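Local atomic coordinates of aminopeptidase N (Francisella tularensis subsp. tularensis, PDB entry 5DLL), a protein that probably degrades intracellular peptides as a zinc-dependent M1-family aminopeptidase, releasing single amino acids, preferably alanine, from their N-termini. Residues K553-I558 against Q573-N578; N567-L572 against S609-I614; N578-N583 against S618-A623; I627-I632 against A789-Y794. All coordinates share one frame; numbering follows the deposited sequence.

In the fold
All four contacts belong to the alpha-helical C-terminal part of the chain, in the range assigned to the ARM-repeat family, away from the zinc and sodium sites. Contacts 2, 1 and 3 use successive parts of helix 565-581, from N567-L572 through Q573-N578 to its C-terminal end. Contact 2 is buried and packs an indole edge and a leucine against helix backbone. Contacts 1 and 3 are partly buried and rely on leucine and isoleucine branches. Contact 4 is buried as well and centres on a phenylalanine ring. Contacts 1 and 2 meet at a probable hydrogen bond from Q573 to L613. Contact 4 packs directly on contact 3, where F791 reaches S618.

Contact 1. Residues K553-I558 against Q573-N578; sequences KDLLHI and QQIATN
L555 and I575 run past each other in opposite directions, so each lies alongside the other's stem. The end of I575 reaches the base of L555, with I575 CD1 3.4 Å from L555 CB. Further out, the CD1 methyl of L555 rests 3.6 Å from I575 CG1. Torsions set this up. I575 has CG1 beside its backbone N (chi1 -70°), which sends the CG1-CD1 arm across to helix 552-561, with CG2 anti to the backbone N. L556 meets the same arm differently. It crosses I575 at about a right angle and brings its CD1 to 3.6 Å from I575 CD1. The delta methyl of I575 therefore touches both leucines. Q574 flanks L555 with an extended chain, also at about a right angle, and its NE2 lies 4.1 Å from L555 CD2. The two helices follow each other in the chain and pack as an antiparallel hairpin. The axes of the two segments come within 10.1 Å at an angle of 145°. Helix 588-598 continues the packing: its E589 touches L556 and its F590 touches I575. No hydrogen bond links the two segments. The chemistry is that of apolar side chains held by shape and burial, with the amide of Q574 at the margin, so the pairing of the hairpin here rests on van der Waals contact and exclusion of water.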
loop_
_atom_site.group_PDB
_atom_site.type_symbol
_atom_site.label_atom_id
_atom_site.label_comp_id
_atom_site.label_asym_id
_atom_site.label_seq_id
_atom_site.Cartn_x
_atom_site.Cartn_y
_atom_site.Cartn_z
ATOM N N LYS A 553 26.637 -23.916 -4.563
ATOM C CA LYS A 553 27.876 -23.264 -4.127
ATOM C C LYS A 553 28.011 -21.851 -4.698
ATOM O O LYS A 553 28.546 -20.964 -4.033
ATOM C CB LYS A 553 29.107 -24.094 -4.501
ATOM C CG LYS A 553 30.346 -23.722 -3.695
ATOM C CD LYS A 553 31.629 -24.240 -4.327
ATOM C CE LYS A 553 32.848 -23.766 -3.548
ATOM N NZ LYS A 553 34.126 -24.042 -4.257
ATOM N N ASP A 554 27.534 -21.650 -5.928
ATOM C CA ASP A 554 27.482 -20.314 -6.535
ATOM C C ASP A 554 26.559 -19.381 -5.755
ATOM O O ASP A 554 26.894 -18.220 -5.530
ATOM C CB ASP A 554 27.021 -20.383 -7.997
ATOM C CG ASP A 554 28.132 -20.787 -8.948
ATOM O OD1 ASP A 554 29.117 -21.406 -8.493
ATOM O OD2 ASP A 554 28.020 -20.484 -10.153
ATOM N N LEU A 555 25.396 -19.891 -5.355
ATOM C CA LEU A 555 24.466 -19.131 -4.515
ATOM C C LEU A 555 25.041 -18.929 -3.110
ATOM O O LEU A 555 24.867 -17.871 -2.509
ATOM C CB LEU A 555 23.100 -19.831 -4.436
ATOM C CG LEU A 555 22.298 -19.942 -5.741
ATOM C CD1 LEU A 555 21.108 -20.874 -5.569
ATOM C CD2 LEU A 555 21.837 -18.574 -6.218
ATOM N N LEU A 556 25.736 -19.944 -2.603
ATOM C CA LEU A 556 26.364 -19.880 -1.280
ATOM C C LEU A 556 27.508 -18.859 -1.255
ATOM O O LEU A 556 27.773 -18.242 -0.223
ATOM C CB LEU A 556 26.879 -21.267 -0.861
ATOM C CG LEU A 556 26.464 -21.795 0.512
ATOM C CD1 LEU A 556 24.951 -21.789 0.686
ATOM C CD2 LEU A 556 27.025 -23.199 0.700
ATOM N N HIS A 557 28.179 -18.689 -2.395
ATOM C CA HIS A 557 29.217 -17.664 -2.550
ATOM C C HIS A 557 28.612 -16.251 -2.553
ATOM O O HIS A 557 29.180 -15.327 -1.967
ATOM C CB HIS A 557 30.016 -17.903 -3.843
ATOM C CG HIS A 557 31.319 -17.162 -3.902
ATOM N ND1 HIS A 557 32.492 -17.677 -3.389
ATOM C CD2 HIS A 557 31.637 -15.952 -4.421
ATOM C CE1 HIS A 557 33.473 -16.814 -3.585
ATOM N NE2 HIS A 557 32.980 -15.759 -4.208
ATOM N N ILE A 558 27.462 -16.093 -3.208
ATOM C CA ILE A 558 26.738 -14.818 -3.214
ATOM C C ILE A 558 26.237 -14.489 -1.808
ATOM O O ILE A 558 26.308 -13.344 -1.370
ATOM C CB ILE A 558 25.563 -14.829 -4.222
ATOM C CG1 ILE A 558 26.104 -14.879 -5.656
ATOM C CG2 ILE A 558 24.684 -13.596 -4.060
ATOM C CD1 ILE A 558 25.056 -15.168 -6.710
ATOM N N GLN A 573 17.151 -17.480 0.214
ATOM C CA GLN A 573 15.765 -17.942 0.134
ATOM C C GLN A 573 15.582 -18.886 -1.064
ATOM O O GLN A 573 14.737 -19.777 -1.033
ATOM C CB GLN A 573 14.794 -16.753 0.038
ATOM C CG GLN A 573 14.847 -15.781 1.216
ATOM C CD GLN A 573 14.015 -16.210 2.419
ATOM O OE1 GLN A 573 12.784 -16.130 2.404
ATOM N NE2 GLN A 573 14.692 -16.636 3.484
ATOM N N GLN A 574 16.379 -18.692 -2.113
ATOM C CA GLN A 574 16.335 -19.556 -3.291
ATOM C C GLN A 574 16.908 -20.940 -3.002
ATOM O O GLN A 574 16.436 -21.938 -3.544
ATOM C CB GLN A 574 17.098 -18.913 -4.448
ATOM C CG GLN A 574 17.056 -19.717 -5.737
ATOM C CD GLN A 574 17.171 -18.849 -6.976
ATOM O OE1 GLN A 574 16.413 -17.891 -7.150
ATOM N NE2 GLN A 574 18.113 -19.185 -7.851
ATOM N N ILE A 575 17.930 -20.991 -2.152
ATOM C CA ILE A 575 18.553 -22.255 -1.755
ATOM C C ILE A 575 17.611 -23.051 -0.856
ATOM O O ILE A 575 17.288 -24.201 -1.153
ATOM C CB ILE A 575 19.892 -22.015 -1.023
ATOM C CG1 ILE A 575 20.945 -21.493 -2.006
ATOM C CG2 ILE A 575 20.395 -23.294 -0.366
ATOM C CD1 ILE A 575 22.112 -20.791 -1.345
ATOM N N ALA A 576 17.178 -22.426 0.239
ATOM C CA ALA A 576 16.263 -23.051 1.200
ATOM C C ALA A 576 14.985 -23.580 0.537
ATOM O O ALA A 576 14.478 -24.627 0.915
ATOM C CB ALA A 576 15.911 -22.063 2.306
ATOM N N THR A 577 14.477 -22.851 -0.452
ATOM C CA THR A 577 13.295 -23.269 -1.199
ATOM C C THR A 577 13.567 -24.526 -2.027
ATOM O O THR A 577 12.755 -25.455 -2.022
ATOM C CB THR A 577 12.787 -22.128 -2.106
ATOM O OG1 THR A 577 12.330 -21.047 -1.284
ATOM C CG2 THR A 577 11.639 -22.589 -3.006
ATOM N N ASN A 578 14.701 -24.556 -2.725
ATOM C CA ASN A 578 15.079 -25.719 -3.534
ATOM C C ASN A 578 15.410 -26.958 -2.693
ATOM O O ASN A 578 15.233 -28.086 -3.151
ATOM C CB ASN A 578 16.243 -25.375 -4.466
ATOM C CG ASN A 578 15.853 -24.373 -5.543
ATOM O OD1 ASN A 578 14.664 -24.128 -5.790
ATOM N ND2 ASN A 578 16.853 -23.788 -6.192
#

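Contact 2. Residues N567-L572 against S609-I614; sequences NRWDSL and SNALLI
W569 sets the edge of its indole against the backbone of helix 605-612. The ring comes in edge-on, with the N610-A611 peptide close to its plane. W569 CD1 is 3.7 Å from A611 CA and equally far from the carbonyl oxygen of N610. The pyrrole side of the ring, CD1 and NE1, thus does the touching, and the six-membered ring leads away from it. CG lies anti to the backbone N of W569 (chi1 164°), which swings the indole round to the neighbouring helix although its CB does not point there. N610 CB lies 4.1 Å from W569 CD1, off the ring plane. One turn further along, L572 faces the same helix. Its CD2 methyl is 3.5 Å from A611 O and 4.0 Å from A611 CB. The small side chain of A611 thus sits by both the indole and the leucine. The backbones are close here, W569 CA and A611 CA being 4.9 Å apart, consistent with the small residue at 611. No hydrogen bond crosses between the segments. Within segment 567-572, S571 turns its hydroxyl back to its own helix, and S571 OG donates to N567 O. Around the contact, I354, R358 and R361 of helix 349-369 touch W569, and D570 forms a salt bridge with R361. This is helix packing in the ARM-repeat-type helical C-terminal region of an M1 aminopeptidase, with A611 where the backbones are closest and helix 349-369 of the peptidase domain alongside.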
loop_
_atom_site.group_PDB
_atom_site.type_symbol
_atom_site.label_atom_id
_atom_site.label_comp_id
_atom_site.label_asym_id
_atom_site.label_seq_id
_atom_site.Cartn_x
_atom_site.Cartn_y
_atom_site.Cartn_z
ATOM N N ASN A 567 20.449 -9.317 -2.616
ATOM C CA ASN A 567 20.836 -10.546 -3.312
ATOM C C ASN A 567 21.340 -11.633 -2.367
ATOM O O ASN A 567 21.297 -12.815 -2.712
ATOM C CB ASN A 567 21.881 -10.272 -4.406
ATOM C CG ASN A 567 21.259 -10.011 -5.772
ATOM O OD1 ASN A 567 20.038 -10.037 -5.941
ATOM N ND2 ASN A 567 22.108 -9.767 -6.762
ATOM N N ARG A 568 21.819 -11.236 -1.188
ATOM C CA ARG A 568 22.195 -12.198 -0.151
ATOM C C ARG A 568 20.958 -12.916 0.387
ATOM O O ARG A 568 20.925 -14.142 0.446
ATOM C CB ARG A 568 22.957 -11.513 0.989
ATOM C CG ARG A 568 24.341 -11.014 0.596
ATOM C CD ARG A 568 25.049 -10.310 1.746
ATOM N NE ARG A 568 25.662 -11.250 2.687
ATOM C CZ ARG A 568 26.564 -10.927 3.615
ATOM N NH1 ARG A 568 26.992 -9.674 3.748
ATOM N NH2 ARG A 568 27.050 -11.865 4.417
ATOM N N TRP A 569 19.948 -12.142 0.772
ATOM C CA TRP A 569 18.644 -12.692 1.161
ATOM C C TRP A 569 18.019 -13.489 0.007
ATOM O O TRP A 569 17.549 -14.607 0.201
ATOM C CB TRP A 569 17.706 -11.560 1.621
ATOM C CG TRP A 569 16.247 -11.918 1.700
ATOM C CD1 TRP A 569 15.573 -12.400 2.786
ATOM C CD2 TRP A 569 15.277 -11.792 0.651
ATOM N NE1 TRP A 569 14.247 -12.595 2.475
ATOM C CE2 TRP A 569 14.040 -12.228 1.170
ATOM C CE3 TRP A 569 15.335 -11.359 -0.679
ATOM C CZ2 TRP A 569 12.875 -12.247 0.405
ATOM C CZ3 TRP A 569 14.179 -11.378 -1.438
ATOM C CH2 TRP A 569 12.966 -11.819 -0.896
ATOM N N ASP A 570 18.039 -12.920 -1.194
ATOM C CA ASP A 570 17.368 -13.531 -2.342
ATOM C C ASP A 570 17.964 -14.890 -2.688
ATOM O O ASP A 570 17.232 -15.840 -2.964
ATOM C CB ASP A 570 17.443 -12.607 -3.564
ATOM C CG ASP A 570 16.436 -12.974 -4.640
ATOM O OD1 ASP A 570 15.263 -13.231 -4.299
ATOM O OD2 ASP A 570 16.812 -12.992 -5.834
ATOM N N SER A 571 19.291 -14.970 -2.672
ATOM C CA SER A 571 20.003 -16.210 -2.977
ATOM C C SER A 571 19.848 -17.257 -1.872
ATOM O O SER A 571 19.826 -18.452 -2.153
ATOM C CB SER A 571 21.488 -15.929 -3.217
ATOM O OG SER A 571 21.664 -15.055 -4.315
ATOM N N LEU A 572 19.746 -16.807 -0.622
ATOM C CA LEU A 572 19.562 -17.714 0.510
ATOM C C LEU A 572 18.146 -18.305 0.530
ATOM O O LEU A 572 17.964 -19.490 0.820
ATOM C CB LEU A 572 19.854 -16.988 1.828
ATOM C CG LEU A 572 19.985 -17.850 3.092
ATOM C CD1 LEU A 572 21.056 -18.921 2.940
ATOM C CD2 LEU A 572 20.279 -16.973 4.301
ATOM N N SER A 609 17.173 -11.136 10.390
ATOM C CA SER A 609 15.897 -11.772 10.742
ATOM C C SER A 609 15.106 -12.268 9.527
ATOM O O SER A 609 14.473 -13.319 9.593
ATOM C CB SER A 609 15.028 -10.804 11.549
ATOM O OG SER A 609 15.795 -10.121 12.524
ATOM N N ASN A 610 15.131 -11.504 8.434
ATOM C CA ASN A 610 14.418 -11.881 7.203
ATOM C C ASN A 610 15.099 -13.028 6.472
ATOM O O ASN A 610 14.431 -13.943 5.987
ATOM C CB ASN A 610 14.273 -10.687 6.243
ATOM C CG ASN A 610 12.889 -10.064 6.285
ATOM O OD1 ASN A 610 12.248 -9.887 5.250
ATOM N ND2 ASN A 610 12.421 -9.739 7.483
ATOM N N ALA A 611 16.426 -12.966 6.391
ATOM C CA ALA A 611 17.211 -13.993 5.706
ATOM C C ALA A 611 17.193 -15.333 6.446
ATOM O O ALA A 611 17.217 -16.393 5.813
ATOM C CB ALA A 611 18.638 -13.515 5.508
ATOM N N LEU A 612 17.135 -15.286 7.776
ATOM C CA LEU A 612 17.178 -16.503 8.586
ATOM C C LEU A 612 15.808 -17.165 8.780
ATOM O O LEU A 612 15.737 -18.326 9.195
ATOM C CB LEU A 612 17.826 -16.226 9.950
ATOM C CG LEU A 612 19.319 -15.867 9.987
ATOM C CD1 LEU A 612 19.787 -15.789 11.431
ATOM C CD2 LEU A 612 20.190 -16.846 9.217
ATOM N N LEU A 613 14.726 -16.450 8.488
ATOM C CA LEU A 613 13.394 -17.045 8.578
ATOM C C LEU A 613 13.102 -17.801 7.284
ATOM O O LEU A 613 13.108 -17.215 6.201
ATOM C CB LEU A 613 12.332 -15.977 8.852
ATOM C CG LEU A 613 11.041 -16.438 9.542
ATOM C CD1 LEU A 613 11.322 -17.279 10.785
ATOM C CD2 LEU A 613 10.187 -15.228 9.900
ATOM N N ILE A 614 12.866 -19.106 7.413
ATOM C CA ILE A 614 12.615 -19.986 6.266
ATOM C C ILE A 614 11.298 -19.573 5.587
ATOM O O ILE A 614 10.307 -19.315 6.281
ATOM C CB ILE A 614 12.554 -21.475 6.711
ATOM C CG1 ILE A 614 13.904 -21.934 7.279
ATOM C CG2 ILE A 614 12.159 -22.397 5.564
ATOM C CD1 ILE A 614 14.976 -22.187 6.238
#

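Contact 3. Residues N578-N583 against S618-A623; sequences NIILNN and STIAEA
The last turn of helix 565-581 packs beside helix 617-621, with the CA atoms of L581 and I620 8.3 Å apart, and helix 565-581 closes in a Schellman motif in which N583 takes a positive phi of 51°. I620 is the central side chain on the other segment and offers a separate branch to each partner. Its CG2 methyl meets L581, and I620 CG2 lies 3.7 Å from L581 CD2. These two side chains slide past each other in opposite directions. The longer branch of I620 serves I580 instead: I620 CD1 is 4.1 Å from I580 CG2 and about as far from I580 CG1. I580 and I620 cross at about a right angle, and the CD1 end of I620 lies by both branches of I580. The torsion of I620 aims its branches: CG1 stands beside the backbone N (chi1 -66°) and CG2 is anti to it. This is packing between helices of the ARM-repeat-type C-terminal region, and it joins the end of helix 565-581 to the short helix 617-621. Helix 629-646 covers the neighbouring side, where R636 and V639 touch I580. S635 of that helix also hydrogen-bonds through OG to I580 O, a carbonyl in the last turn of helix 565-581. At the margin of the contact the second methyl of L581 takes part, with L581 CD1 4.2 Å from A623 CB.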
loop_
_atom_site.group_PDB
_atom_site.type_symbol
_atom_site.label_atom_id
_atom_site.label_comp_id
_atom_site.label_asym_id
_atom_site.label_seq_id
_atom_site.Cartn_x
_atom_site.Cartn_y
_atom_site.Cartn_z
ATOM N N ASN A 578 14.701 -24.556 -2.725
ATOM C CA ASN A 578 15.079 -25.719 -3.534
ATOM C C ASN A 578 15.410 -26.958 -2.693
ATOM O O ASN A 578 15.233 -28.086 -3.151
ATOM C CB ASN A 578 16.243 -25.375 -4.466
ATOM C CG ASN A 578 15.853 -24.373 -5.543
ATOM O OD1 ASN A 578 14.664 -24.128 -5.790
ATOM N ND2 ASN A 578 16.853 -23.788 -6.192
ATOM N N ILE A 579 15.880 -26.740 -1.467
ATOM C CA ILE A 579 16.069 -27.824 -0.499
ATOM C C ILE A 579 14.733 -28.470 -0.134
ATOM O O ILE A 579 14.630 -29.696 -0.048
ATOM C CB ILE A 579 16.764 -27.309 0.790
ATOM C CG1 ILE A 579 18.239 -26.969 0.515
ATOM C CG2 ILE A 579 16.650 -28.316 1.934
ATOM C CD1 ILE A 579 19.157 -28.169 0.371
ATOM N N ILE A 580 13.718 -27.636 0.071
ATOM C CA ILE A 580 12.402 -28.096 0.520
ATOM C C ILE A 580 11.728 -28.954 -0.555
ATOM O O ILE A 580 11.203 -30.033 -0.256
ATOM C CB ILE A 580 11.476 -26.906 0.870
ATOM C CG1 ILE A 580 12.113 -26.016 1.957
ATOM C CG2 ILE A 580 10.087 -27.396 1.279
ATOM C CD1 ILE A 580 11.678 -26.291 3.378
ATOM N N LEU A 581 11.756 -28.475 -1.798
ATOM C CA LEU A 581 11.089 -29.154 -2.917
ATOM C C LEU A 581 11.714 -30.512 -3.239
ATOM O O LEU A 581 11.018 -31.434 -3.656
ATOM C CB LEU A 581 11.089 -28.270 -4.171
ATOM C CG LEU A 581 10.386 -26.911 -4.066
ATOM C CD1 LEU A 581 10.502 -26.166 -5.387
ATOM C CD2 LEU A 581 8.928 -27.060 -3.655
ATOM N N ASN A 582 13.023 -30.634 -3.026
ATOM C CA ASN A 582 13.713 -31.912 -3.193
ATOM C C ASN A 582 13.548 -32.845 -1.989
ATOM O O ASN A 582 14.103 -33.946 -1.989
ATOM C CB ASN A 582 15.209 -31.684 -3.458
ATOM C CG ASN A 582 15.471 -30.788 -4.661
ATOM O OD1 ASN A 582 16.398 -29.979 -4.651
ATOM N ND2 ASN A 582 14.652 -30.925 -5.699
ATOM N N ASN A 583 12.787 -32.421 -0.975
ATOM C CA ASN A 583 12.655 -33.168 0.283
ATOM C C ASN A 583 14.034 -33.512 0.854
ATOM O O ASN A 583 14.231 -34.572 1.454
ATOM C CB ASN A 583 11.809 -34.437 0.083
ATOM C CG ASN A 583 10.362 -34.133 -0.275
ATOM O OD1 ASN A 583 9.906 -34.428 -1.379
ATOM N ND2 ASN A 583 9.632 -33.545 0.662
ATOM N N SER A 618 3.055 -21.015 1.992
ATOM C CA SER A 618 2.319 -20.393 0.890
ATOM C C SER A 618 3.249 -19.785 -0.165
ATOM O O SER A 618 2.919 -19.764 -1.352
ATOM C CB SER A 618 1.352 -19.329 1.425
ATOM O OG SER A 618 1.983 -18.475 2.362
ATOM N N THR A 619 4.409 -19.297 0.272
ATOM C CA THR A 619 5.413 -18.753 -0.640
ATOM C C THR A 619 6.063 -19.867 -1.453
ATOM O O THR A 619 6.201 -19.752 -2.671
ATOM C CB THR A 619 6.508 -17.979 0.118
ATOM O OG1 THR A 619 5.902 -16.956 0.920
ATOM C CG2 THR A 619 7.499 -17.346 -0.856
ATOM N N ILE A 620 6.449 -20.946 -0.781
ATOM C CA ILE A 620 7.032 -22.104 -1.465
ATOM C C ILE A 620 6.047 -22.682 -2.490
ATOM O O ILE A 620 6.442 -23.077 -3.592
ATOM C CB ILE A 620 7.456 -23.199 -0.461
ATOM C CG1 ILE A 620 8.603 -22.693 0.422
ATOM C CG2 ILE A 620 7.881 -24.470 -1.191
ATOM C CD1 ILE A 620 8.790 -23.484 1.699
ATOM N N ALA A 621 4.768 -22.708 -2.121
ATOM C CA ALA A 621 3.700 -23.192 -3.004
ATOM C C ALA A 621 3.588 -22.421 -4.327
ATOM O O ALA A 621 3.134 -22.973 -5.329
ATOM C CB ALA A 621 2.371 -23.159 -2.268
ATOM N N GLU A 622 3.998 -21.154 -4.329
ATOM C CA GLU A 622 4.010 -20.339 -5.548
ATOM C C GLU A 622 4.982 -20.875 -6.611
ATOM O O GLU A 622 4.833 -20.580 -7.793
ATOM C CB GLU A 622 4.350 -18.877 -5.215
ATOM C CG GLU A 622 3.301 -18.166 -4.364
ATOM C CD GLU A 622 3.772 -16.834 -3.788
ATOM O OE1 GLU A 622 4.945 -16.453 -3.996
ATOM O OE2 GLU A 622 2.963 -16.159 -3.114
ATOM N N ALA A 623 5.980 -21.648 -6.188
ATOM C CA ALA A 623 6.913 -22.288 -7.120
ATOM C C ALA A 623 6.259 -23.443 -7.883
ATOM O O ALA A 623 6.627 -23.736 -9.019
ATOM C CB ALA A 623 8.139 -22.791 -6.371
#

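Contact 4. Residues I627-I632 against A789-Y794; sequences IMVDDI and ANFLQY
Both segments turn from loop into helix, and V629 and F791, the first residues of their helices, meet across the contact. In register, the CA atoms of V629 and L792 are nearest, 7.7 Å apart. M628 occupies the N-cap position of helix 629-646, and N790 holds the same place before the short helix 791-794. The side chain of N790 caps its helix through a weak bond, with Q793 N 3.5 Å from N790 OD1. The side-chain ND2 of N790 is bound too, to the carbonyls of A752 and I754, and this helps to fix the rotation of the amide group. F791 reaches across from the start of its helix. Its CG is anti to the backbone N (chi1 -164°), and the ring extends to segment 627-632. V629 comes to it at a slant: V629 CG1 is 3.8 Å from F791 CE2, and the two side chains cross obliquely. I627 approaches the far end of the ring at its edge, near the ring plane, with I627 CG2 4.5 Å from F791 CZ. The contact is apolar, and no hydrogen bond passes between the segments. E617 and V633 also touch F791, so helix 617-621 and the next turn of helix 629-646 help to enclose it. At the margin D630 forms a salt bridge with R837. An aromatic side chain from a short capped helix thus packs on the start of a longer one, joining parts of the chain more than 150 residues apart within the all-helical C-terminal domain of the M1 aminopeptidase fold.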
loop_
_atom_site.group_PDB
_atom_site.type_symbol
_atom_site.label_atom_id
_atom_site.label_comp_id
_atom_site.label_asym_id
_atom_site.label_seq_id
_atom_site.Cartn_x
_atom_site.Cartn_y
_atom_site.Cartn_z
ATOM N N ILE A 627 -0.002 -27.538 -6.368
ATOM C CA ILE A 627 0.429 -27.347 -4.983
ATOM C C ILE A 627 0.279 -28.636 -4.169
ATOM O O ILE A 627 -0.836 -29.044 -3.827
ATOM C CB ILE A 627 -0.355 -26.200 -4.308
ATOM C CG1 ILE A 627 -0.009 -24.865 -4.986
ATOM C CG2 ILE A 627 -0.059 -26.145 -2.812
ATOM C CD1 ILE A 627 -0.856 -23.685 -4.542
ATOM N N MET A 628 1.409 -29.270 -3.867
ATOM C CA MET A 628 1.427 -30.470 -3.034
ATOM C C MET A 628 1.535 -30.023 -1.583
ATOM O O MET A 628 2.631 -29.800 -1.075
ATOM C CB MET A 628 2.609 -31.367 -3.413
ATOM C CG MET A 628 2.684 -31.712 -4.894
ATOM S SD MET A 628 1.176 -32.458 -5.537
ATOM C CE MET A 628 1.069 -33.935 -4.525
ATOM N N VAL A 629 0.387 -29.888 -0.925
ATOM C CA VAL A 629 0.323 -29.235 0.384
ATOM C C VAL A 629 1.085 -29.999 1.461
ATOM O O VAL A 629 1.881 -29.407 2.184
ATOM C CB VAL A 629 -1.136 -29.005 0.840
ATOM C CG1 VAL A 629 -1.195 -28.521 2.288
ATOM C CG2 VAL A 629 -1.820 -28.004 -0.082
ATOM N N ASP A 630 0.848 -31.301 1.563
ATOM C CA ASP A 630 1.484 -32.106 2.610
ATOM C C ASP A 630 2.984 -32.308 2.377
ATOM O O ASP A 630 3.746 -32.389 3.339
ATOM C CB ASP A 630 0.774 -33.453 2.775
ATOM C CG ASP A 630 -0.644 -33.307 3.311
ATOM O OD1 ASP A 630 -0.830 -32.621 4.347
ATOM O OD2 ASP A 630 -1.571 -33.884 2.697
ATOM N N ASP A 631 3.403 -32.392 1.113
ATOM C CA ASP A 631 4.832 -32.417 0.768
ATOM C C ASP A 631 5.537 -31.179 1.323
ATOM O O ASP A 631 6.590 -31.281 1.961
ATOM C CB ASP A 631 5.041 -32.470 -0.753
ATOM C CG ASP A 631 4.950 -33.877 -1.315
ATOM O OD1 ASP A 631 3.834 -34.435 -1.378
ATOM O OD2 ASP A 631 6.003 -34.419 -1.713
ATOM N N ILE A 632 4.938 -30.013 1.085
ATOM C CA ILE A 632 5.499 -28.747 1.549
ATOM C C ILE A 632 5.649 -28.712 3.075
ATOM O O ILE A 632 6.763 -28.560 3.577
ATOM C CB ILE A 632 4.671 -27.541 1.049
ATOM C CG1 ILE A 632 4.882 -27.356 -0.457
ATOM C CG2 ILE A 632 5.056 -26.261 1.783
ATOM C CD1 ILE A 632 3.931 -26.364 -1.100
ATOM N N ALA A 789 -5.460 -18.065 6.407
ATOM C CA ALA A 789 -4.015 -17.876 6.210
ATOM C C ALA A 789 -3.153 -18.870 7.005
ATOM O O ALA A 789 -1.935 -18.895 6.839
ATOM C CB ALA A 789 -3.621 -16.450 6.564
ATOM N N ASN A 790 -3.784 -19.662 7.874
ATOM C CA ASN A 790 -3.126 -20.762 8.583
ATOM C C ASN A 790 -3.020 -21.958 7.639
ATOM O O ASN A 790 -3.948 -22.760 7.539
ATOM C CB ASN A 790 -3.928 -21.128 9.845
ATOM C CG ASN A 790 -3.308 -22.265 10.648
ATOM O OD1 ASN A 790 -2.558 -23.087 10.124
ATOM N ND2 ASN A 790 -3.640 -22.324 11.931
ATOM N N PHE A 791 -1.877 -22.072 6.969
ATOM C CA PHE A 791 -1.710 -22.979 5.825
ATOM C C PHE A 791 -2.039 -24.448 6.113
ATOM O O PHE A 791 -2.953 -25.000 5.510
ATOM C CB PHE A 791 -0.291 -22.862 5.265
ATOM C CG PHE A 791 -0.129 -23.449 3.893
ATOM C CD1 PHE A 791 -0.586 -22.760 2.773
ATOM C CD2 PHE A 791 0.494 -24.677 3.715
ATOM C CE1 PHE A 791 -0.433 -23.292 1.500
ATOM C CE2 PHE A 791 0.656 -25.212 2.446
ATOM C CZ PHE A 791 0.189 -24.520 1.336
ATOM N N LEU A 792 -1.302 -25.072 7.029
ATOM C CA LEU A 792 -1.477 -26.499 7.331
ATOM C C LEU A 792 -2.912 -26.872 7.733
ATOM O O LEU A 792 -3.459 -27.873 7.254
ATOM C CB LEU A 792 -0.502 -26.923 8.439
ATOM C CG LEU A 792 -0.650 -28.331 9.037
ATOM C CD1 LEU A 792 -0.675 -29.413 7.963
ATOM C CD2 LEU A 792 0.466 -28.585 10.042
ATOM N N GLN A 793 -3.514 -26.057 8.597
ATOM C CA GLN A 793 -4.797 -26.383 9.230
ATOM C C GLN A 793 -6.026 -26.071 8.369
ATOM O O GLN A 793 -7.013 -26.816 8.393
ATOM C CB GLN A 793 -4.904 -25.669 10.583
ATOM C CG GLN A 793 -3.831 -26.083 11.582
ATOM C CD GLN A 793 -3.860 -27.571 11.885
ATOM O OE1 GLN A 793 -4.928 -28.170 12.005
ATOM N NE2 GLN A 793 -2.687 -28.175 12.011
ATOM N N TYR A 794 -5.973 -24.970 7.623
ATOM C CA TYR A 794 -7.036 -24.636 6.680
ATOM C C TYR A 794 -7.052 -25.620 5.510
ATOM O O TYR A 794 -8.119 -26.014 5.051
ATOM C CB TYR A 794 -6.880 -23.200 6.160
ATOM C CG TYR A 794 -7.833 -22.874 5.030
ATOM C CD1 TYR A 794 -9.198 -22.759 5.265
ATOM C CD2 TYR A 794 -7.372 -22.698 3.728
ATOM C CE1 TYR A 794 -10.079 -22.471 4.240
ATOM C CE2 TYR A 794 -8.248 -22.407 2.695
ATOM C CZ TYR A 794 -9.600 -22.295 2.957
ATOM O OH TYR A 794 -10.486 -22.017 1.941
#